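Putative alcohol dehydrogenase (Sinorhizobium meliloti, PDB 4J6F) probably acts as an alcohol dehydrogenase-like oxidoreductase of the medium-chain dehydrogenase/reductase family, using a nicotinamide cofactor. Local coordinates at residues A[62-73]-A[161-171]; A[129-139]-A[172-182]. All coordinates share one frame; numbering follows the deposited sequence.

Overall arrangement
Both interactions belong to the catalytic-domain sheet of this GroES-like fold, their centres about 10 Å apart and each about 17 Å from the centre of the chain. Their segments alternate along the chain: strand 165-169 of interaction 1 runs on through the 3-10 turn A170-N172 into strand 173-175 of interaction 2. Branched side chains join them, I66 CG2 lying 3.6 Å from V134 CG2 and I66 CD1 3.7 Å from V136 CG2. A polar link is probable between T69 OG1 and D182 OD2, 3.0 Å apart. A glycerol, probably from the crystallisation liquor, is held by D137 and H174 of interaction 2 and also lies near E171 of interaction 1.

Interaction 1: A[62-73]-A[161-171]; sequences GEVLIKVTACGM and GYAEYMALPAE
Y162, Y165 and V68 carry much of the contact between strand 63-72 and residues 161-171. The Y162 ring reaches back to C71, whose SG stands 4.4 Å from the ring centroid in an oblique sulfur-aromatic contact. With chi1 at -170°, SG of C71 swings opposite the backbone N and comes beside Y162 CE1. Farther out, the OH of Y162 comes against the CA and CG of M73, a selenomethionine, and bonds to D77; F361 meets the ring edge-to-face. Y165 crosses K67 on the sheet face that also bears L65 and A167: CE1 of the Y165 ring is 3.7 Å from K67 CB, and the lysine chain continues past the ring with its CD beside Y165 OH. Both methyls of V68 meet carbonyl oxygens of 161-171, CG1 that of G161 and CG2 that of A163, 3.2 Å away, while the backbone N of V68 bonds to E164 O from above the carbonyl plane.

From here the strands run antiparallel. I66 and M166 exchange two backbone bonds, as do V64 and L168, and A170 N closes the far end on G62 O at 2.8 Å, nearly straight at 176°. On the face bearing V64, I66, M166 and L168, I66 CD1 packs 3.9 Å from L168 CD2, the two side chains crossing at about a right angle, and V64 CG2 touches L168 CG.

OE1 of E63 forms a salt bridge with R158, and OE2 bonds to A60 N. Strand 113-121 pairs with the opposite edge of strand 63-72, where T69 and A70 both face V115 in a classic beta bulge. Strand 33-39 packs on A163, E164 and Y165 through M34, and helix 361-370 lies against M73.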
# COMPACT_ATOMS: atom_id res chain seq x y z
N GLY A 62 -34.70 18.55 6.89
CA GLY A 62 -33.54 18.02 7.60
C GLY A 62 -32.27 18.87 7.59
O GLY A 62 -31.24 18.45 8.10
N GLU A 63 -32.35 20.07 7.01
CA GLU A 63 -31.21 20.99 6.95
C GLU A 63 -31.35 22.13 7.96
O GLU A 63 -32.46 22.48 8.36
CB GLU A 63 -31.08 21.61 5.56
CG GLU A 63 -30.58 20.70 4.46
CD GLU A 63 -30.63 21.35 3.08
OE1 GLU A 63 -30.18 20.73 2.09
OE2 GLU A 63 -31.13 22.49 2.95
N VAL A 64 -30.21 22.69 8.37
CA VAL A 64 -30.18 23.99 9.03
C VAL A 64 -29.59 25.04 8.08
O VAL A 64 -28.98 24.69 7.04
CB VAL A 64 -29.32 23.99 10.32
CG1 VAL A 64 -30.05 23.27 11.44
CG2 VAL A 64 -27.96 23.37 10.07
N LEU A 65 -29.76 26.31 8.44
CA LEU A 65 -29.07 27.41 7.77
C LEU A 65 -28.20 28.16 8.77
O LEU A 65 -28.71 28.64 9.78
CB LEU A 65 -30.07 28.38 7.16
CG LEU A 65 -29.49 29.61 6.48
CD1 LEU A 65 -29.04 29.25 5.08
CD2 LEU A 65 -30.53 30.72 6.45
N ILE A 66 -26.90 28.25 8.51
CA ILE A 66 -26.01 28.95 9.45
C ILE A 66 -25.52 30.28 8.91
O ILE A 66 -25.39 30.46 7.70
CB ILE A 66 -24.79 28.12 9.88
CG1 ILE A 66 -23.91 27.76 8.68
CG2 ILE A 66 -25.23 26.87 10.64
CD1 ILE A 66 -22.64 27.03 9.08
N LYS A 67 -25.26 31.21 9.82
CA LYS A 67 -24.58 32.44 9.47
C LYS A 67 -23.08 32.21 9.68
O LYS A 67 -22.62 32.07 10.82
CB LYS A 67 -25.11 33.60 10.31
CG LYS A 67 -24.23 34.83 10.20
CD LYS A 67 -25.00 36.14 10.22
CE LYS A 67 -24.11 37.25 9.70
NZ LYS A 67 -24.43 38.51 10.42
N VAL A 68 -22.33 32.16 8.57
CA VAL A 68 -20.91 31.80 8.63
C VAL A 68 -20.11 32.86 9.36
O VAL A 68 -20.23 34.04 9.06
CB VAL A 68 -20.28 31.62 7.24
CG1 VAL A 68 -18.95 30.91 7.37
CG2 VAL A 68 -21.21 30.85 6.32
N THR A 69 -19.29 32.44 10.30
CA THR A 69 -18.49 33.40 11.05
C THR A 69 -17.03 33.25 10.72
O THR A 69 -16.27 34.23 10.83
CB THR A 69 -18.74 33.28 12.55
OG1 THR A 69 -18.64 31.91 12.93
CG2 THR A 69 -20.15 33.82 12.89
N ALA A 70 -16.65 32.04 10.29
CA ALA A 70 -15.27 31.69 9.89
C ALA A 70 -15.26 30.49 8.94
O ALA A 70 -16.12 29.63 9.04
CB ALA A 70 -14.42 31.39 11.12
N CYS A 71 -14.27 30.44 8.04
CA CYS A 71 -14.07 29.28 7.16
C CYS A 71 -12.59 29.09 6.81
O CYS A 71 -11.95 29.99 6.26
CB CYS A 71 -14.89 29.40 5.87
SG CYS A 71 -14.89 27.86 4.92
N GLY A 72 -12.06 27.90 7.10
CA GLY A 72 -10.63 27.66 6.94
C GLY A 72 -10.27 27.20 5.55
O GLY A 72 -11.03 26.47 4.93
N MSE A 73 -9.10 27.62 5.06
CA MSE A 73 -8.64 27.29 3.70
C MSE A 73 -7.87 25.98 3.65
O MSE A 73 -7.12 25.65 4.57
CB MSE A 73 -7.76 28.40 3.16
CG MSE A 73 -8.29 29.78 3.50
SE MSE A 73 -7.22 31.12 2.52
CE MSE A 73 -7.95 30.88 0.70
N GLY A 161 -18.45 27.26 2.67
CA GLY A 161 -18.42 28.39 3.60
C GLY A 161 -17.84 29.73 3.18
O GLY A 161 -17.76 30.65 4.00
N TYR A 162 -17.43 29.88 1.93
CA TYR A 162 -16.97 31.19 1.49
C TYR A 162 -18.16 32.04 1.05
O TYR A 162 -18.24 32.49 -0.08
CB TYR A 162 -15.97 31.05 0.36
CG TYR A 162 -14.70 30.37 0.78
CD1 TYR A 162 -14.21 30.52 2.06
CD2 TYR A 162 -14.00 29.57 -0.10
CE1 TYR A 162 -13.06 29.89 2.45
CE2 TYR A 162 -12.84 28.94 0.29
CZ TYR A 162 -12.38 29.11 1.57
OH TYR A 162 -11.23 28.49 1.95
N ALA A 163 -19.05 32.27 2.00
CA ALA A 163 -20.29 33.01 1.83
C ALA A 163 -20.75 33.44 3.22
O ALA A 163 -20.14 33.02 4.23
CB ALA A 163 -21.33 32.11 1.19
N GLU A 164 -21.79 34.29 3.29
CA GLU A 164 -22.34 34.76 4.59
C GLU A 164 -23.27 33.73 5.24
O GLU A 164 -23.44 33.74 6.46
CB GLU A 164 -23.05 36.09 4.44
CG GLU A 164 -22.14 37.24 4.05
CD GLU A 164 -22.87 38.55 3.78
OE1 GLU A 164 -23.90 38.56 3.06
OE2 GLU A 164 -22.39 39.58 4.29
N TYR A 165 -23.87 32.86 4.43
CA TYR A 165 -24.80 31.85 4.91
C TYR A 165 -24.58 30.52 4.20
O TYR A 165 -24.15 30.50 3.06
CB TYR A 165 -26.25 32.31 4.69
CG TYR A 165 -26.58 33.56 5.45
CD1 TYR A 165 -26.96 33.50 6.79
CD2 TYR A 165 -26.49 34.82 4.84
CE1 TYR A 165 -27.24 34.65 7.50
CE2 TYR A 165 -26.77 35.97 5.55
CZ TYR A 165 -27.15 35.88 6.88
OH TYR A 165 -27.44 37.01 7.60
N MSE A 166 -24.88 29.42 4.88
CA MSE A 166 -24.69 28.11 4.28
C MSE A 166 -25.77 27.18 4.74
O MSE A 166 -26.13 27.16 5.93
CB MSE A 166 -23.32 27.59 4.69
CG MSE A 166 -22.91 26.33 3.93
SE MSE A 166 -21.30 25.61 4.81
CE MSE A 166 -21.47 23.76 4.18
N ALA A 167 -26.30 26.41 3.79
CA ALA A 167 -27.24 25.32 4.09
C ALA A 167 -26.45 24.03 4.29
O ALA A 167 -25.43 23.84 3.65
CB ALA A 167 -28.23 25.16 2.94
N LEU A 168 -26.92 23.16 5.18
CA LEU A 168 -26.29 21.85 5.39
C LEU A 168 -27.18 20.96 6.24
O LEU A 168 -27.97 21.47 7.01
CB LEU A 168 -24.93 21.99 6.07
CG LEU A 168 -24.93 22.55 7.48
CD1 LEU A 168 -23.95 21.79 8.35
CD2 LEU A 168 -24.61 24.03 7.45
N PRO A 169 -27.03 19.63 6.13
CA PRO A 169 -27.86 18.73 6.93
C PRO A 169 -27.63 18.95 8.42
O PRO A 169 -26.49 19.14 8.85
CB PRO A 169 -27.34 17.34 6.56
CG PRO A 169 -26.58 17.51 5.30
CD PRO A 169 -26.02 18.89 5.34
N ALA A 170 -28.72 18.89 9.20
CA ALA A 170 -28.64 19.01 10.65
C ALA A 170 -27.56 18.15 11.31
O ALA A 170 -26.79 18.67 12.10
CB ALA A 170 -30.00 18.75 11.28
N GLU A 171 -27.49 16.86 10.97
CA GLU A 171 -26.45 15.96 11.54
C GLU A 171 -25.04 16.52 11.38
O GLU A 171 -24.15 16.18 12.16
CB GLU A 171 -26.45 14.54 10.94
CG GLU A 171 -27.79 13.98 10.48
CD GLU A 171 -28.20 14.54 9.13
OE1 GLU A 171 -27.69 14.02 8.10
OE2 GLU A 171 -29.02 15.49 9.10

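Interaction 2: A[129-139]-A[172-182]. With GOL (glycerol), chain C.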
# COMPACT_ATOMS: atom_id res chain seq x y z
N ARG A 129 -32.76 24.45 18.11
CA ARG A 129 -31.38 24.49 17.63
C ARG A 129 -30.93 25.89 17.23
O ARG A 129 -29.73 26.19 17.23
CB ARG A 129 -31.23 23.54 16.44
CG ARG A 129 -31.21 22.05 16.79
CD ARG A 129 -29.78 21.56 16.90
NE ARG A 129 -29.33 20.89 15.68
CZ ARG A 129 -28.07 20.86 15.24
NH1 ARG A 129 -27.10 21.50 15.90
NH2 ARG A 129 -27.79 20.20 14.13
N ILE A 130 -31.87 26.76 16.88
CA ILE A 130 -31.53 28.11 16.47
C ILE A 130 -30.66 28.76 17.54
O ILE A 130 -30.91 28.60 18.74
CB ILE A 130 -32.78 28.94 16.14
CG1 ILE A 130 -33.28 28.58 14.74
CG2 ILE A 130 -32.49 30.43 16.23
CD1 ILE A 130 -34.71 28.99 14.48
N GLY A 131 -29.63 29.47 17.11
CA GLY A 131 -28.75 30.19 18.02
C GLY A 131 -27.48 29.46 18.40
O GLY A 131 -26.59 30.05 19.01
N GLU A 132 -27.40 28.17 18.05
CA GLU A 132 -26.25 27.33 18.37
C GLU A 132 -25.03 27.68 17.54
O GLU A 132 -25.16 28.04 16.36
CB GLU A 132 -26.59 25.87 18.17
CG GLU A 132 -27.19 25.21 19.39
CD GLU A 132 -27.82 23.86 19.08
OE1 GLU A 132 -27.45 23.23 18.06
OE2 GLU A 132 -28.69 23.44 19.86
N ARG A 133 -23.86 27.57 18.16
CA ARG A 133 -22.58 27.75 17.48
C ARG A 133 -22.13 26.37 17.01
O ARG A 133 -21.87 25.47 17.83
CB ARG A 133 -21.58 28.40 18.44
CG ARG A 133 -20.32 28.97 17.78
CD ARG A 133 -19.21 27.93 17.65
NE ARG A 133 -18.79 27.29 18.91
CZ ARG A 133 -17.72 27.63 19.63
NH1 ARG A 133 -17.44 26.98 20.75
NH2 ARG A 133 -16.92 28.62 19.23
N VAL A 134 -22.05 26.20 15.70
CA VAL A 134 -21.70 24.91 15.13
C VAL A 134 -20.43 24.88 14.28
O VAL A 134 -20.10 25.83 13.56
CB VAL A 134 -22.86 24.28 14.32
CG1 VAL A 134 -24.05 24.02 15.23
CG2 VAL A 134 -23.24 25.16 13.13
N MSE A 135 -19.72 23.77 14.40
CA MSE A 135 -18.65 23.41 13.50
C MSE A 135 -19.23 22.45 12.51
O MSE A 135 -19.78 21.42 12.90
CB MSE A 135 -17.61 22.70 14.33
CG MSE A 135 -16.33 22.51 13.53
SE MSE A 135 -15.22 21.26 14.56
CE MSE A 135 -14.72 20.05 13.09
N VAL A 136 -19.14 22.80 11.23
CA VAL A 136 -19.64 21.96 10.14
C VAL A 136 -18.73 20.77 9.86
O VAL A 136 -17.51 20.93 9.71
CB VAL A 136 -19.76 22.78 8.85
CG1 VAL A 136 -20.03 21.88 7.66
CG2 VAL A 136 -20.85 23.83 8.99
N ASP A 137 -19.30 19.57 9.79
CA ASP A 137 -18.59 18.43 9.22
C ASP A 137 -18.79 18.51 7.72
O ASP A 137 -19.90 18.34 7.22
CB ASP A 137 -19.15 17.12 9.77
CG ASP A 137 -18.59 15.90 9.05
OD1 ASP A 137 -17.76 16.04 8.12
OD2 ASP A 137 -18.99 14.78 9.42
N PHE A 138 -17.73 18.78 6.98
CA PHE A 138 -17.84 19.02 5.55
C PHE A 138 -18.22 17.77 4.72
O PHE A 138 -18.53 17.89 3.53
CB PHE A 138 -16.56 19.71 5.00
CG PHE A 138 -15.38 18.79 4.78
CD1 PHE A 138 -14.94 17.92 5.78
CD2 PHE A 138 -14.70 18.80 3.57
CE1 PHE A 138 -13.84 17.08 5.58
CE2 PHE A 138 -13.59 17.97 3.36
CZ PHE A 138 -13.16 17.11 4.37
N SER A 139 -18.20 16.59 5.35
CA SER A 139 -18.37 15.32 4.62
C SER A 139 -19.76 15.09 4.07
O SER A 139 -20.74 15.32 4.77
CB SER A 139 -18.04 14.14 5.50
OG SER A 139 -16.76 14.29 6.07
N ASN A 172 -24.83 17.35 10.37
CA ASN A 172 -23.50 17.87 10.10
C ASN A 172 -23.11 19.15 10.87
O ASN A 172 -21.95 19.59 10.82
CB ASN A 172 -23.26 18.01 8.58
CG ASN A 172 -23.01 16.67 7.90
OD1 ASN A 172 -23.92 15.82 7.82
ND2 ASN A 172 -21.79 16.46 7.42
N ALA A 173 -24.08 19.72 11.59
CA ALA A 173 -23.83 20.90 12.38
C ALA A 173 -23.56 20.48 13.82
O ALA A 173 -24.49 20.13 14.55
CB ALA A 173 -25.02 21.85 12.30
N HIS A 174 -22.30 20.50 14.23
CA HIS A 174 -21.95 20.00 15.56
C HIS A 174 -21.76 21.09 16.60
O HIS A 174 -21.07 22.09 16.36
CB HIS A 174 -20.72 19.11 15.50
CG HIS A 174 -20.95 17.84 14.76
ND1 HIS A 174 -21.25 16.65 15.39
CD2 HIS A 174 -20.98 17.57 13.43
CE1 HIS A 174 -21.44 15.71 14.49
NE2 HIS A 174 -21.28 16.24 13.29
N VAL A 175 -22.38 20.88 17.75
CA VAL A 175 -22.13 21.76 18.86
C VAL A 175 -20.96 21.16 19.62
O VAL A 175 -21.05 20.03 20.11
CB VAL A 175 -23.37 21.89 19.76
CG1 VAL A 175 -23.03 22.66 21.04
CG2 VAL A 175 -24.49 22.58 19.00
N VAL A 176 -19.87 21.90 19.69
CA VAL A 176 -18.66 21.42 20.34
C VAL A 176 -18.49 22.04 21.74
O VAL A 176 -18.44 23.26 21.89
CB VAL A 176 -17.43 21.70 19.45
CG1 VAL A 176 -16.21 20.98 19.99
CG2 VAL A 176 -17.71 21.24 18.03
N ALA A 177 -18.27 21.20 22.73
CA ALA A 177 -18.15 21.68 24.09
C ALA A 177 -16.75 22.21 24.30
O ALA A 177 -15.88 21.54 24.83
CB ALA A 177 -18.42 20.55 25.06
N THR A 178 -16.56 23.46 23.87
CA THR A 178 -15.26 24.12 23.94
C THR A 178 -15.37 25.64 24.02
O THR A 178 -16.34 26.23 23.56
CB THR A 178 -14.31 23.71 22.78
OG1 THR A 178 -13.09 24.45 22.88
CG2 THR A 178 -14.94 23.98 21.41
N ASP A 179 -14.34 26.25 24.58
CA ASP A 179 -14.29 27.69 24.81
C ASP A 179 -13.55 28.41 23.68
O ASP A 179 -13.26 29.60 23.78
CB ASP A 179 -13.62 27.97 26.16
CG ASP A 179 -12.38 27.09 26.41
OD1 ASP A 179 -12.54 25.85 26.59
OD2 ASP A 179 -11.26 27.62 26.40
N LEU A 180 -13.24 27.69 22.61
CA LEU A 180 -12.53 28.28 21.48
C LEU A 180 -13.38 29.25 20.67
O LEU A 180 -14.59 29.06 20.53
CB LEU A 180 -12.02 27.19 20.56
CG LEU A 180 -11.09 26.07 21.05
CD1 LEU A 180 -10.82 25.11 19.89
CD2 LEU A 180 -9.78 26.55 21.66
N THR A 181 -12.72 30.27 20.15
CA THR A 181 -13.24 31.18 19.12
C THR A 181 -13.80 30.44 17.91
O THR A 181 -13.32 29.36 17.56
CB THR A 181 -12.09 32.03 18.57
OG1 THR A 181 -11.23 32.40 19.64
CG2 THR A 181 -12.58 33.29 17.95
N ASP A 182 -14.79 31.05 17.26
CA ASP A 182 -15.27 30.57 15.96
C ASP A 182 -14.10 30.42 14.99
O ASP A 182 -13.96 29.37 14.34
CB ASP A 182 -16.34 31.50 15.39
CG ASP A 182 -17.58 31.60 16.29
OD1 ASP A 182 -17.61 30.97 17.37
OD2 ASP A 182 -18.54 32.32 15.90
C1 GOL C . -22.78 11.40 12.13
O1 GOL C . -23.72 11.17 11.07
C2 GOL C . -21.67 12.31 11.62
O2 GOL C . -20.94 12.75 12.77
C3 GOL C . -22.29 13.46 10.82
O3 GOL C . -21.40 14.58 10.65
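The guanidinium of R133 meets residues 176-182 at its edge: L180 O lies in its plane, 2.7 Å from NH2, and T178 O is also in plane, 3.1 Å from NH1. D182 OD1 makes a salt bridge to R133 NH2, its carboxylate turned 58° from the guanidinium plane; OD2 of D182 is hydrogen-bonded to T69 OG1 and H117 NE2. Bends at chi2 and chi3 (-88° and -57°) fold the R133 chain back onto these oxygens. The R129 guanidinium receives E132 OE1 at its edge, in plane, and NH1 also donates to A173 O, 3.2 Å away. The H174 ring takes glycerol at its edge, NE2 donating to GOL O3 at 3.1 Å in a nearly straight bond; the same O3 donates to D137 OD2, which also bonds to Y141. N172 ND2 grips D137 O at 2.7 Å and, weakly, S139 O. With an alanine at R133, D182 OD1 would probably lose its charged mate and L180 O this donor, setting residues 176-182 freer to move.

Between these groups M135 and H174 form an antiparallel hydrogen-bonded pair, D137 N bonds to N172 O, and V134 CG1 packs on A173 CB. D137 OD1, accepting from S139 N and OG, closes an Asx turn. Strand 173-175 thus adds to strand 133-140 as an antiparallel neighbour within the GroES-like sheet of medium-chain dehydrogenases.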